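PDB 1QSA: soluble lytic murein transglycosylase from Escherichia coli, which cleaves the glycosidic bond between N-acetylmuramic acid and N-acetylglucosamine in peptidoglycan, with formation of a 1,6-anhydro bond in the N-acetylmuramic acid residue. Local coordinates for residues K14-N19 with D23-M28; L172-A177 with S193-P198; R290-A295 with D319-W324; E390-N395 with W428-V433. All coordinates share one frame; numbering follows the deposited sequence.

Overall arrangement
All four contacts join helices of one mainly helical chain that has no strands, and follow one another in series, each closing before the next opens. Contact 1, at the N-terminal end, and contact 3 lie on opposite sides of the chain's centre, their centres about 62 Å apart. Contact 2 is about 53 Å from contact 1 and about 39 Å from contact 3, centre to centre. Contact 4 returns to the beginning: its nearest atoms are about 5 Å from those of contact 1, though more than 360 residues later. The side chain of Asp430 in contact 4 is about 12 Å from that of Glu478, the predicted active-site residue; contacts 1 to 3 lie away from it.

Contact 1: K14-N19 with D23-M28; sequences KQAWDN and DVVEQM. With ACT (acetate ion), chain O.
Val25 lays its CG1 methyl over one face of the Trp17 indole, in the helical hairpin near the start of this alpha-superhelical protein, where helix 3-18 turns back into helix 22-28. CG1 of Val25 is 3.9 Å from the centroid of the six-membered ring of Trp17 and 23° off its normal, a CH-pi contact shifted toward the rim, with Trp17 CE3 3.6 Å from the methyl. The other branch, CG2 of Val25, reaches the root of the side chain, 3.6 Å from Trp17 N. A beta-branched residue suits this place because its two methyls serve ring and backbone at once. Ala16 CB meets Val24 CG1 at 3.5 Å, a tight fit in which the small alanine suits the close approach.

The segment axes come within 8.6 Å at an angle of 145°, roughly antiparallel. With chi1 at -149°, off the usual staggered values, the Trp17 indole lies against Val25 and also packs on Leu41 and Gln45 of helix 38-48, makes a cation-pi contact with Arg44 and gives its NE1 to Asp48. A leucine at Trp17 would probably leave Val25 CG1 without its aromatic floor and Asp48 without its indole donor.

Lys14 points away from the hairpin partner, and its NZ donates to OXT of an acetate ion at 2.8 Å; the hydroxyl of Tyr10 bonds the same ion.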
# COMPACT_ATOMS: atom_id res chain seq x y z
N LYS A 14 -11.32 -21.37 24.89
CA LYS A 14 -11.51 -21.07 23.47
C LYS A 14 -11.84 -22.35 22.71
O LYS A 14 -12.67 -22.35 21.81
CB LYS A 14 -10.25 -20.42 22.89
CG LYS A 14 -10.12 -18.96 23.28
CD LYS A 14 -8.74 -18.42 22.94
CE LYS A 14 -8.47 -18.42 21.44
NZ LYS A 14 -7.15 -17.77 21.14
N GLN A 15 -11.19 -23.45 23.09
CA GLN A 15 -11.45 -24.75 22.46
C GLN A 15 -12.91 -25.14 22.73
O GLN A 15 -13.61 -25.58 21.82
CB GLN A 15 -10.49 -25.79 23.04
CG GLN A 15 -10.69 -27.21 22.52
CD GLN A 15 -9.70 -28.20 23.17
OE1 GLN A 15 -9.62 -28.29 24.40
NE2 GLN A 15 -8.95 -28.92 22.35
N ALA A 16 -13.36 -24.97 23.97
CA ALA A 16 -14.74 -25.30 24.33
C ALA A 16 -15.73 -24.41 23.57
O ALA A 16 -16.72 -24.90 23.03
CB ALA A 16 -14.95 -25.13 25.85
N TRP A 17 -15.45 -23.11 23.55
CA TRP A 17 -16.30 -22.12 22.88
C TRP A 17 -16.41 -22.42 21.38
O TRP A 17 -17.50 -22.34 20.81
CB TRP A 17 -15.71 -20.73 23.10
CG TRP A 17 -16.69 -19.59 23.16
CD1 TRP A 17 -17.78 -19.38 22.35
CD2 TRP A 17 -16.61 -18.45 24.02
NE1 TRP A 17 -18.36 -18.17 22.65
CE2 TRP A 17 -17.66 -17.58 23.67
CE3 TRP A 17 -15.73 -18.08 25.05
CZ2 TRP A 17 -17.87 -16.36 24.32
CZ3 TRP A 17 -15.93 -16.87 25.70
CH2 TRP A 17 -17.00 -16.02 25.33
N ASP A 18 -15.30 -22.83 20.76
CA ASP A 18 -15.30 -23.15 19.33
C ASP A 18 -16.22 -24.35 19.04
O ASP A 18 -16.77 -24.49 17.94
CB ASP A 18 -13.88 -23.45 18.84
CG ASP A 18 -13.03 -22.19 18.68
OD1 ASP A 18 -13.55 -21.06 18.80
OD2 ASP A 18 -11.83 -22.33 18.41
N ASN A 19 -16.38 -25.22 20.03
CA ASN A 19 -17.23 -26.42 19.91
C ASN A 19 -18.65 -26.17 20.43
O ASN A 19 -19.46 -27.09 20.47
CB ASN A 19 -16.63 -27.56 20.74
CG ASN A 19 -15.32 -28.07 20.20
OD1 ASN A 19 -15.04 -27.96 19.01
ND2 ASN A 19 -14.51 -28.64 21.08
N ASP A 23 -21.58 -24.97 28.42
CA ASP A 23 -21.62 -25.32 29.83
C ASP A 23 -20.19 -25.17 30.37
O ASP A 23 -19.98 -24.61 31.45
CB ASP A 23 -22.21 -26.73 30.08
CG ASP A 23 -21.49 -27.85 29.31
OD1 ASP A 23 -20.87 -27.61 28.25
OD2 ASP A 23 -21.58 -29.00 29.78
N VAL A 24 -19.22 -25.58 29.56
CA VAL A 24 -17.80 -25.46 29.93
C VAL A 24 -17.42 -23.97 29.95
O VAL A 24 -16.80 -23.50 30.90
CB VAL A 24 -16.89 -26.21 28.92
CG1 VAL A 24 -15.40 -25.94 29.21
CG2 VAL A 24 -17.17 -27.72 28.98
N VAL A 25 -17.81 -23.22 28.91
CA VAL A 25 -17.48 -21.80 28.86
C VAL A 25 -18.04 -21.02 30.05
O VAL A 25 -17.33 -20.22 30.68
CB VAL A 25 -17.97 -21.15 27.54
CG1 VAL A 25 -17.75 -19.62 27.59
CG2 VAL A 25 -17.22 -21.76 26.34
N GLU A 26 -19.30 -21.26 30.37
CA GLU A 26 -19.95 -20.56 31.49
C GLU A 26 -19.24 -20.80 32.81
O GLU A 26 -19.05 -19.86 33.59
CB GLU A 26 -21.41 -21.00 31.61
CG GLU A 26 -22.30 -20.45 30.50
CD GLU A 26 -23.70 -21.05 30.48
OE1 GLU A 26 -24.05 -21.83 31.41
OE2 GLU A 26 -24.46 -20.75 29.53
N GLN A 27 -18.80 -22.03 33.03
CA GLN A 27 -18.11 -22.38 34.26
C GLN A 27 -16.71 -21.78 34.35
O GLN A 27 -16.27 -21.39 35.42
CB GLN A 27 -18.03 -23.90 34.42
CG GLN A 27 -17.43 -24.33 35.75
CD GLN A 27 -17.34 -25.83 35.91
OE1 GLN A 27 -18.17 -26.58 35.36
NE2 GLN A 27 -16.34 -26.28 36.65
N MET A 28 -16.03 -21.72 33.21
CA MET A 28 -14.66 -21.21 33.15
C MET A 28 -14.47 -19.69 33.09
O MET A 28 -13.45 -19.17 33.54
CB MET A 28 -13.93 -21.82 31.95
CG MET A 28 -13.65 -23.32 32.08
SD MET A 28 -12.69 -23.93 30.67
CE MET A 28 -11.05 -23.32 31.11
C ACT O . -7.68 -14.09 20.83
O ACT O . -7.89 -14.32 19.62
OXT ACT O . -7.51 -15.00 21.66
CH3 ACT O . -7.62 -12.65 21.30

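Contact 2: L172-A177 with S193-P198; sequences LVTVLA and SLANNP
Thr174 and Ala195 mark the nearest backbone approach, their CA atoms 6.4 Å apart on two helices, 170-178 and 185-196, that run in broadly opposite directions. The single methyl of Ala195 does all the touching from its side. It points at the other helix and meets two neighbouring residues there: CB of Ala195 lies 3.8 Å from CG1 of Val173 and 3.4 Å from OG1 of Thr174. The first is an ordinary apolar contact; the second sets a methyl against a hydroxyl oxygen, with no hydrogen bond between the segments. With chi1 at -74°, the hydroxyl of Thr174 stands beside its own backbone N, where it also makes a weak hydrogen bond back to Thr170 O in the preceding turn. Threonine can thus line a partly exposed helix edge while its hydroxyl has a weak partner in its own helix.

The pair is a helical hairpin of the alpha-superhelix, and alanine suits the meeting point, where the CA atoms are close and its CB already touches two residues. Val173 also packs on Ile191 of the facing helix and on Ala164 of helix 154-166, while Leu194 is turned to helices 201-207 and 212-228. Helix 185-196 stops soon after the contact. Asn197 leaves helical geometry, yet its N still bonds Ser193 O at 3.0 Å, and its side-chain OD1 accepts from Asn199 N.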
# COMPACT_ATOMS: atom_id res chain seq x y z
N LEU A 172 -20.91 3.53 -11.01
CA LEU A 172 -21.57 4.58 -10.24
C LEU A 172 -21.97 5.74 -11.16
O LEU A 172 -23.05 6.31 -11.01
CB LEU A 172 -20.68 5.07 -9.09
CG LEU A 172 -21.21 6.22 -8.22
CD1 LEU A 172 -22.57 5.87 -7.61
CD2 LEU A 172 -20.19 6.57 -7.14
N VAL A 173 -21.11 6.08 -12.12
CA VAL A 173 -21.45 7.15 -13.06
C VAL A 173 -22.79 6.83 -13.74
O VAL A 173 -23.68 7.69 -13.81
CB VAL A 173 -20.36 7.31 -14.17
CG1 VAL A 173 -20.84 8.30 -15.25
CG2 VAL A 173 -19.08 7.85 -13.54
N THR A 174 -22.93 5.58 -14.17
CA THR A 174 -24.13 5.13 -14.84
C THR A 174 -25.36 5.13 -13.93
O THR A 174 -26.43 5.57 -14.35
CB THR A 174 -23.87 3.76 -15.50
OG1 THR A 174 -23.07 3.97 -16.67
CG2 THR A 174 -25.17 3.07 -15.89
N VAL A 175 -25.21 4.65 -12.69
CA VAL A 175 -26.34 4.65 -11.76
C VAL A 175 -26.81 6.08 -11.48
O VAL A 175 -28.02 6.36 -11.50
CB VAL A 175 -25.97 3.94 -10.41
CG1 VAL A 175 -27.05 4.19 -9.34
CG2 VAL A 175 -25.83 2.45 -10.64
N LEU A 176 -25.87 6.99 -11.27
CA LEU A 176 -26.19 8.39 -10.98
C LEU A 176 -26.89 9.05 -12.18
O LEU A 176 -27.92 9.70 -12.02
CB LEU A 176 -24.93 9.17 -10.59
CG LEU A 176 -24.30 8.80 -9.23
CD1 LEU A 176 -23.01 9.56 -9.03
CD2 LEU A 176 -25.27 9.10 -8.09
N ALA A 177 -26.35 8.84 -13.37
CA ALA A 177 -26.93 9.42 -14.58
C ALA A 177 -28.30 8.82 -14.88
O ALA A 177 -29.17 9.50 -15.44
CB ALA A 177 -25.99 9.27 -15.78
N SER A 193 -23.57 6.58 -21.95
CA SER A 193 -22.86 6.03 -23.10
C SER A 193 -21.34 6.15 -22.94
O SER A 193 -20.60 5.25 -23.35
CB SER A 193 -23.30 6.72 -24.40
OG SER A 193 -24.65 6.38 -24.71
N LEU A 194 -20.89 7.25 -22.34
CA LEU A 194 -19.47 7.51 -22.12
C LEU A 194 -18.89 6.53 -21.08
O LEU A 194 -17.79 6.01 -21.26
CB LEU A 194 -19.26 8.96 -21.68
CG LEU A 194 -17.84 9.52 -21.70
CD1 LEU A 194 -17.38 9.71 -23.15
CD2 LEU A 194 -17.78 10.85 -20.96
N ALA A 195 -19.64 6.30 -20.00
CA ALA A 195 -19.22 5.38 -18.95
C ALA A 195 -19.21 3.94 -19.48
O ALA A 195 -18.39 3.11 -19.07
CB ALA A 195 -20.17 5.48 -17.74
N ASN A 196 -20.13 3.64 -20.39
CA ASN A 196 -20.22 2.31 -20.98
C ASN A 196 -19.08 2.02 -21.94
O ASN A 196 -18.51 0.92 -21.95
CB ASN A 196 -21.56 2.13 -21.70
CG ASN A 196 -21.75 0.71 -22.24
OD1 ASN A 196 -21.75 -0.27 -21.48
ND2 ASN A 196 -21.91 0.59 -23.55
N ASN A 197 -18.75 3.00 -22.77
CA ASN A 197 -17.69 2.86 -23.77
C ASN A 197 -17.04 4.22 -24.00
O ASN A 197 -17.62 5.10 -24.63
CB ASN A 197 -18.29 2.31 -25.07
CG ASN A 197 -17.27 2.18 -26.17
OD1 ASN A 197 -16.07 2.34 -25.95
ND2 ASN A 197 -17.75 1.89 -27.38
N PRO A 198 -15.79 4.38 -23.51
CA PRO A 198 -15.06 5.64 -23.66
C PRO A 198 -14.79 6.03 -25.10
O PRO A 198 -14.44 7.17 -25.38
CB PRO A 198 -13.77 5.36 -22.89
CG PRO A 198 -13.56 3.91 -23.07
CD PRO A 198 -14.94 3.34 -22.92

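Contact 3: R290-A295 with D319-W324; sequences RRVRMA and DEWRYW
Arg293 and Trp321 meet at about a right angle, the guanidinium presenting a face to CZ2 of the indole with the two planes 50° apart. They join helices 285-298 and 319-331 of the alpha-superhelix, which are separated in the chain by helix 301-310 and lie side by side with their segment axes 42° from parallel and 12.7 Å apart. At that spacing the indole does much of the bridging, and Val292 and Arg293 reach it from the other helix. NH2 of Arg293 is 3.7 Å from CZ2 of Trp321; seen from the ring the approach is oblique, so this is an inclined contact and no flat stack. The arginine gets there on a chain extended from CG to NE.

Val292 comes to the six-membered ring of the same indole, its CG1 3.6 Å from CZ3 of Trp321. CG1 is anti to the backbone N (chi1 167°), which carries this branch toward the indole. The ring itself is steadied within its own segment, where CG of Glu320 lies over the centre of one face, and by a hydrogen bond from its NE1 to Glu289. Leu308 of the intervening helix touches it as well.

Glu320 bends at chi2 to bring its carboxylate to the guanidinium edge, near the guanidinium plane. The direct salt bridge is long, 3.8 Å between Arg293 NH2 and Glu320 OE2, and the stronger ionic partner of that NH2 is Glu577 of helix 572-578. A water completes the link, accepting from Arg293 NH2 at 2.9 Å and donating to Glu320 OE2 at 2.7 Å.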
# COMPACT_ATOMS: atom_id res chain seq x y z
N ARG A 290 9.41 9.82 -16.63
CA ARG A 290 9.22 8.58 -17.38
C ARG A 290 10.08 8.62 -18.66
O ARG A 290 10.67 7.61 -19.05
CB ARG A 290 7.75 8.36 -17.75
CG ARG A 290 7.48 7.06 -18.55
CD ARG A 290 7.94 5.80 -17.80
NE ARG A 290 7.81 4.58 -18.60
CZ ARG A 290 8.77 4.06 -19.37
NH1 ARG A 290 9.95 4.65 -19.43
NH2 ARG A 290 8.56 2.94 -20.06
N ARG A 291 10.20 9.81 -19.26
CA ARG A 291 11.01 9.99 -20.47
C ARG A 291 12.50 9.84 -20.15
O ARG A 291 13.27 9.32 -20.97
CB ARG A 291 10.72 11.34 -21.12
CG ARG A 291 11.41 11.54 -22.47
CD ARG A 291 11.10 10.40 -23.43
NE ARG A 291 11.78 10.54 -24.72
CZ ARG A 291 13.02 10.12 -24.97
NH1 ARG A 291 13.75 9.56 -24.00
NH2 ARG A 291 13.54 10.29 -26.18
N VAL A 292 12.91 10.32 -18.98
CA VAL A 292 14.30 10.17 -18.52
C VAL A 292 14.58 8.67 -18.37
O VAL A 292 15.65 8.17 -18.74
CB VAL A 292 14.53 10.86 -17.14
CG1 VAL A 292 15.86 10.44 -16.53
CG2 VAL A 292 14.46 12.39 -17.28
N ARG A 293 13.61 7.94 -17.81
CA ARG A 293 13.78 6.50 -17.62
C ARG A 293 13.89 5.76 -18.95
O ARG A 293 14.64 4.79 -19.05
CB ARG A 293 12.68 5.92 -16.73
CG ARG A 293 12.81 6.37 -15.27
CD ARG A 293 11.89 5.64 -14.31
NE ARG A 293 12.21 6.03 -12.93
CZ ARG A 293 11.61 7.01 -12.25
NH1 ARG A 293 10.54 7.62 -12.75
NH2 ARG A 293 12.01 7.31 -11.03
N MET A 294 13.20 6.27 -19.97
CA MET A 294 13.28 5.67 -21.31
C MET A 294 14.71 5.81 -21.84
O MET A 294 15.26 4.88 -22.43
CB MET A 294 12.31 6.35 -22.28
CG MET A 294 12.47 5.85 -23.72
SD MET A 294 11.29 6.58 -24.84
CE MET A 294 9.98 5.39 -24.75
N ALA A 295 15.31 6.98 -21.62
CA ALA A 295 16.69 7.22 -22.05
C ALA A 295 17.64 6.29 -21.29
O ALA A 295 18.54 5.70 -21.88
CB ALA A 295 17.07 8.69 -21.81
N ASP A 319 17.26 11.79 -5.03
CA ASP A 319 18.46 10.95 -5.02
C ASP A 319 18.83 10.45 -6.41
O ASP A 319 19.97 10.59 -6.84
CB ASP A 319 18.25 9.70 -4.16
CG ASP A 319 18.35 9.97 -2.68
OD1 ASP A 319 18.54 11.13 -2.27
OD2 ASP A 319 18.25 8.98 -1.93
N GLU A 320 17.87 9.81 -7.07
CA GLU A 320 18.12 9.26 -8.40
C GLU A 320 18.64 10.27 -9.42
O GLU A 320 19.60 9.98 -10.14
CB GLU A 320 16.87 8.55 -8.96
CG GLU A 320 15.61 9.41 -9.11
CD GLU A 320 14.65 9.27 -7.95
OE1 GLU A 320 15.11 9.13 -6.80
OE2 GLU A 320 13.43 9.35 -8.19
N TRP A 321 18.05 11.47 -9.45
CA TRP A 321 18.46 12.46 -10.43
C TRP A 321 19.79 13.11 -10.09
O TRP A 321 20.51 13.56 -10.98
CB TRP A 321 17.34 13.47 -10.69
CG TRP A 321 16.02 12.80 -11.03
CD1 TRP A 321 14.78 13.22 -10.64
CD2 TRP A 321 15.81 11.58 -11.79
NE1 TRP A 321 13.82 12.34 -11.08
CE2 TRP A 321 14.41 11.33 -11.79
CE3 TRP A 321 16.66 10.67 -12.44
CZ2 TRP A 321 13.84 10.20 -12.42
CZ3 TRP A 321 16.09 9.55 -13.07
CH2 TRP A 321 14.69 9.33 -13.05
N ARG A 322 20.12 13.16 -8.80
CA ARG A 322 21.42 13.68 -8.39
C ARG A 322 22.49 12.66 -8.84
O ARG A 322 23.53 13.04 -9.40
CB ARG A 322 21.48 13.89 -6.88
CG ARG A 322 20.63 15.06 -6.42
CD ARG A 322 20.55 15.12 -4.92
NE ARG A 322 21.83 15.47 -4.31
CZ ARG A 322 22.17 15.18 -3.06
NH1 ARG A 322 21.35 14.50 -2.28
NH2 ARG A 322 23.36 15.54 -2.60
N TYR A 323 22.21 11.37 -8.66
CA TYR A 323 23.17 10.35 -9.08
C TYR A 323 23.37 10.40 -10.59
O TYR A 323 24.50 10.36 -11.06
CB TYR A 323 22.74 8.92 -8.69
CG TYR A 323 23.70 7.88 -9.26
CD1 TYR A 323 24.91 7.59 -8.62
CD2 TYR A 323 23.43 7.25 -10.48
CE1 TYR A 323 25.84 6.70 -9.19
CE2 TYR A 323 24.34 6.37 -11.06
CZ TYR A 323 25.54 6.10 -10.41
OH TYR A 323 26.44 5.24 -10.97
N TRP A 324 22.28 10.48 -11.35
CA TRP A 324 22.42 10.49 -12.81
C TRP A 324 23.06 11.77 -13.34
O TRP A 324 23.72 11.75 -14.39
CB TRP A 324 21.12 10.09 -13.51
CG TRP A 324 20.85 8.61 -13.33
CD1 TRP A 324 19.91 8.03 -12.51
CD2 TRP A 324 21.62 7.52 -13.88
NE1 TRP A 324 20.06 6.66 -12.50
CE2 TRP A 324 21.09 6.32 -13.33
CE3 TRP A 324 22.70 7.45 -14.78
CZ2 TRP A 324 21.61 5.06 -13.65
CZ3 TRP A 324 23.21 6.18 -15.10
CH2 TRP A 324 22.67 5.01 -14.53
O HOH W 1 11.27 9.83 -9.69

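Contact 4: E390-N395 with W428-V433; sequences ELMYWN and WWDLSV
Met392 meets Trp428, Asp430 and Leu431 from the last turn of helix 383-393. Earlier on this segment Glu390 points away and forms a salt bridge with Arg7; Met392 points toward the second segment. Its atoms pass over the indole one after another. CB of Met392 stands 3.6 Å from NE1 of Trp428; CG lies 3.8 Å from the centroid of the five-membered ring of Trp428, only 2° off the normal, a CH-pi contact over the face. SD of Met392 is higher above that ring, 5.0 Å from the centroid, as a Met-aromatic contact. Bends at chi2 (-56°) and chi3 (-73°) fold the chain back, bringing CE of Met392 down to 3.8 Å from CD1 of Trp428. The same methyl is 3.5 Å from OD1 of Asp430, which also accepts a weak hydrogen bond from Leu431 N. The side chains of Met392 and Leu431 reach toward each other, with CG of Met392 3.8 Å from CD1 of Leu431. A flexible, unbranched thioether suits this curved path. An alanine in place of Trp428 would probably open a gap beneath Met392 and set its thioether free to turn. Asn395, with positive phi, is the C-prime residue of a Schellman motif and ends the helix, its N bonded to Met392 O at 3.0 Å.

The contact lies within the L domain: Met392 also rests on Ala400 of helix 397-408, Trp428 precedes helix 429-438 at the N-cap position and packs back on Met385 and Val388 of helix 383-393, and Ala423 of helix 413-425 touches both Trp428 and Leu431.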
# COMPACT_ATOMS: atom_id res chain seq x y z
N GLU A 390 0.61 -11.42 25.89
CA GLU A 390 -0.20 -12.62 25.73
C GLU A 390 -0.50 -12.90 24.27
O GLU A 390 -0.42 -14.04 23.84
CB GLU A 390 -1.51 -12.53 26.52
CG GLU A 390 -1.30 -12.52 28.03
CD GLU A 390 -0.30 -13.58 28.46
OE1 GLU A 390 -0.62 -14.77 28.29
OE2 GLU A 390 0.82 -13.23 28.91
N LEU A 391 -0.87 -11.86 23.53
CA LEU A 391 -1.19 -12.03 22.11
C LEU A 391 0.01 -12.58 21.33
O LEU A 391 -0.14 -13.49 20.52
CB LEU A 391 -1.69 -10.72 21.53
CG LEU A 391 -3.04 -10.25 22.08
CD1 LEU A 391 -3.27 -8.79 21.69
CD2 LEU A 391 -4.17 -11.17 21.57
N MET A 392 1.21 -12.10 21.65
CA MET A 392 2.41 -12.58 20.97
C MET A 392 2.70 -14.03 21.40
O MET A 392 3.11 -14.86 20.58
CB MET A 392 3.60 -11.65 21.26
CG MET A 392 3.46 -10.26 20.62
SD MET A 392 3.20 -10.34 18.82
CE MET A 392 4.84 -10.82 18.28
N TYR A 393 2.43 -14.35 22.67
CA TYR A 393 2.63 -15.70 23.18
C TYR A 393 1.79 -16.70 22.38
O TYR A 393 2.24 -17.80 22.07
CB TYR A 393 2.27 -15.80 24.65
CG TYR A 393 2.46 -17.19 25.20
CD1 TYR A 393 3.74 -17.69 25.44
CD2 TYR A 393 1.36 -18.02 25.45
CE1 TYR A 393 3.92 -18.97 25.93
CE2 TYR A 393 1.53 -19.30 25.95
CZ TYR A 393 2.82 -19.78 26.19
OH TYR A 393 3.01 -21.04 26.70
N TRP A 394 0.57 -16.30 22.01
CA TRP A 394 -0.32 -17.16 21.23
C TRP A 394 -0.15 -17.02 19.71
O TRP A 394 -0.93 -17.60 18.94
CB TRP A 394 -1.79 -16.88 21.60
CG TRP A 394 -2.12 -17.16 23.04
CD1 TRP A 394 -2.54 -16.25 23.97
CD2 TRP A 394 -2.07 -18.43 23.70
NE1 TRP A 394 -2.76 -16.88 25.17
CE2 TRP A 394 -2.48 -18.22 25.04
CE3 TRP A 394 -1.73 -19.73 23.30
CZ2 TRP A 394 -2.56 -19.26 25.98
CZ3 TRP A 394 -1.80 -20.77 24.24
CH2 TRP A 394 -2.22 -20.52 25.56
N ASN A 395 0.86 -16.27 19.29
CA ASN A 395 1.13 -16.05 17.86
C ASN A 395 -0.04 -15.39 17.13
O ASN A 395 -0.35 -15.71 15.98
CB ASN A 395 1.55 -17.37 17.19
CG ASN A 395 2.81 -17.95 17.79
OD1 ASN A 395 3.83 -17.27 17.86
ND2 ASN A 395 2.73 -19.17 18.30
N TRP A 428 9.94 -9.85 19.28
CA TRP A 428 8.65 -9.52 18.66
C TRP A 428 9.10 -8.68 17.46
O TRP A 428 8.97 -7.44 17.45
CB TRP A 428 7.79 -8.67 19.60
CG TRP A 428 7.39 -9.36 20.90
CD1 TRP A 428 7.39 -10.70 21.16
CD2 TRP A 428 6.90 -8.71 22.08
NE1 TRP A 428 6.93 -10.93 22.45
CE2 TRP A 428 6.63 -9.73 23.03
CE3 TRP A 428 6.68 -7.37 22.43
CZ2 TRP A 428 6.13 -9.44 24.32
CZ3 TRP A 428 6.19 -7.09 23.72
CH2 TRP A 428 5.92 -8.13 24.64
N TRP A 429 9.65 -9.37 16.46
CA TRP A 429 10.24 -8.71 15.28
C TRP A 429 9.31 -7.78 14.54
O TRP A 429 9.71 -6.66 14.16
CB TRP A 429 10.82 -9.76 14.33
CG TRP A 429 11.63 -10.82 15.03
CD1 TRP A 429 11.42 -12.17 14.98
CD2 TRP A 429 12.81 -10.63 15.83
NE1 TRP A 429 12.40 -12.83 15.69
CE2 TRP A 429 13.27 -11.90 16.22
CE3 TRP A 429 13.52 -9.49 16.25
CZ2 TRP A 429 14.41 -12.09 17.00
CZ3 TRP A 429 14.67 -9.68 17.05
CH2 TRP A 429 15.10 -10.97 17.41
N ASP A 430 8.08 -8.24 14.28
CA ASP A 430 7.12 -7.38 13.61
C ASP A 430 6.79 -6.11 14.41
O ASP A 430 6.69 -5.01 13.84
CB ASP A 430 5.84 -8.13 13.18
CG ASP A 430 5.26 -9.03 14.25
OD1 ASP A 430 5.66 -9.02 15.43
OD2 ASP A 430 4.36 -9.81 13.87
N LEU A 431 6.65 -6.24 15.72
CA LEU A 431 6.35 -5.07 16.55
C LEU A 431 7.52 -4.10 16.57
O LEU A 431 7.32 -2.89 16.61
CB LEU A 431 5.97 -5.51 17.98
CG LEU A 431 4.77 -6.47 18.01
CD1 LEU A 431 4.35 -6.71 19.48
CD2 LEU A 431 3.60 -5.87 17.22
N SER A 432 8.74 -4.63 16.54
CA SER A 432 9.93 -3.78 16.52
C SER A 432 9.89 -2.92 15.25
O SER A 432 10.03 -1.70 15.33
CB SER A 432 11.20 -4.65 16.54
OG SER A 432 12.38 -3.88 16.40
N VAL A 433 9.65 -3.55 14.10
CA VAL A 433 9.59 -2.78 12.84
C VAL A 433 8.43 -1.77 12.87
O VAL A 433 8.58 -0.60 12.50
CB VAL A 433 9.45 -3.72 11.59
CG1 VAL A 433 9.22 -2.88 10.32
CG2 VAL A 433 10.71 -4.58 11.40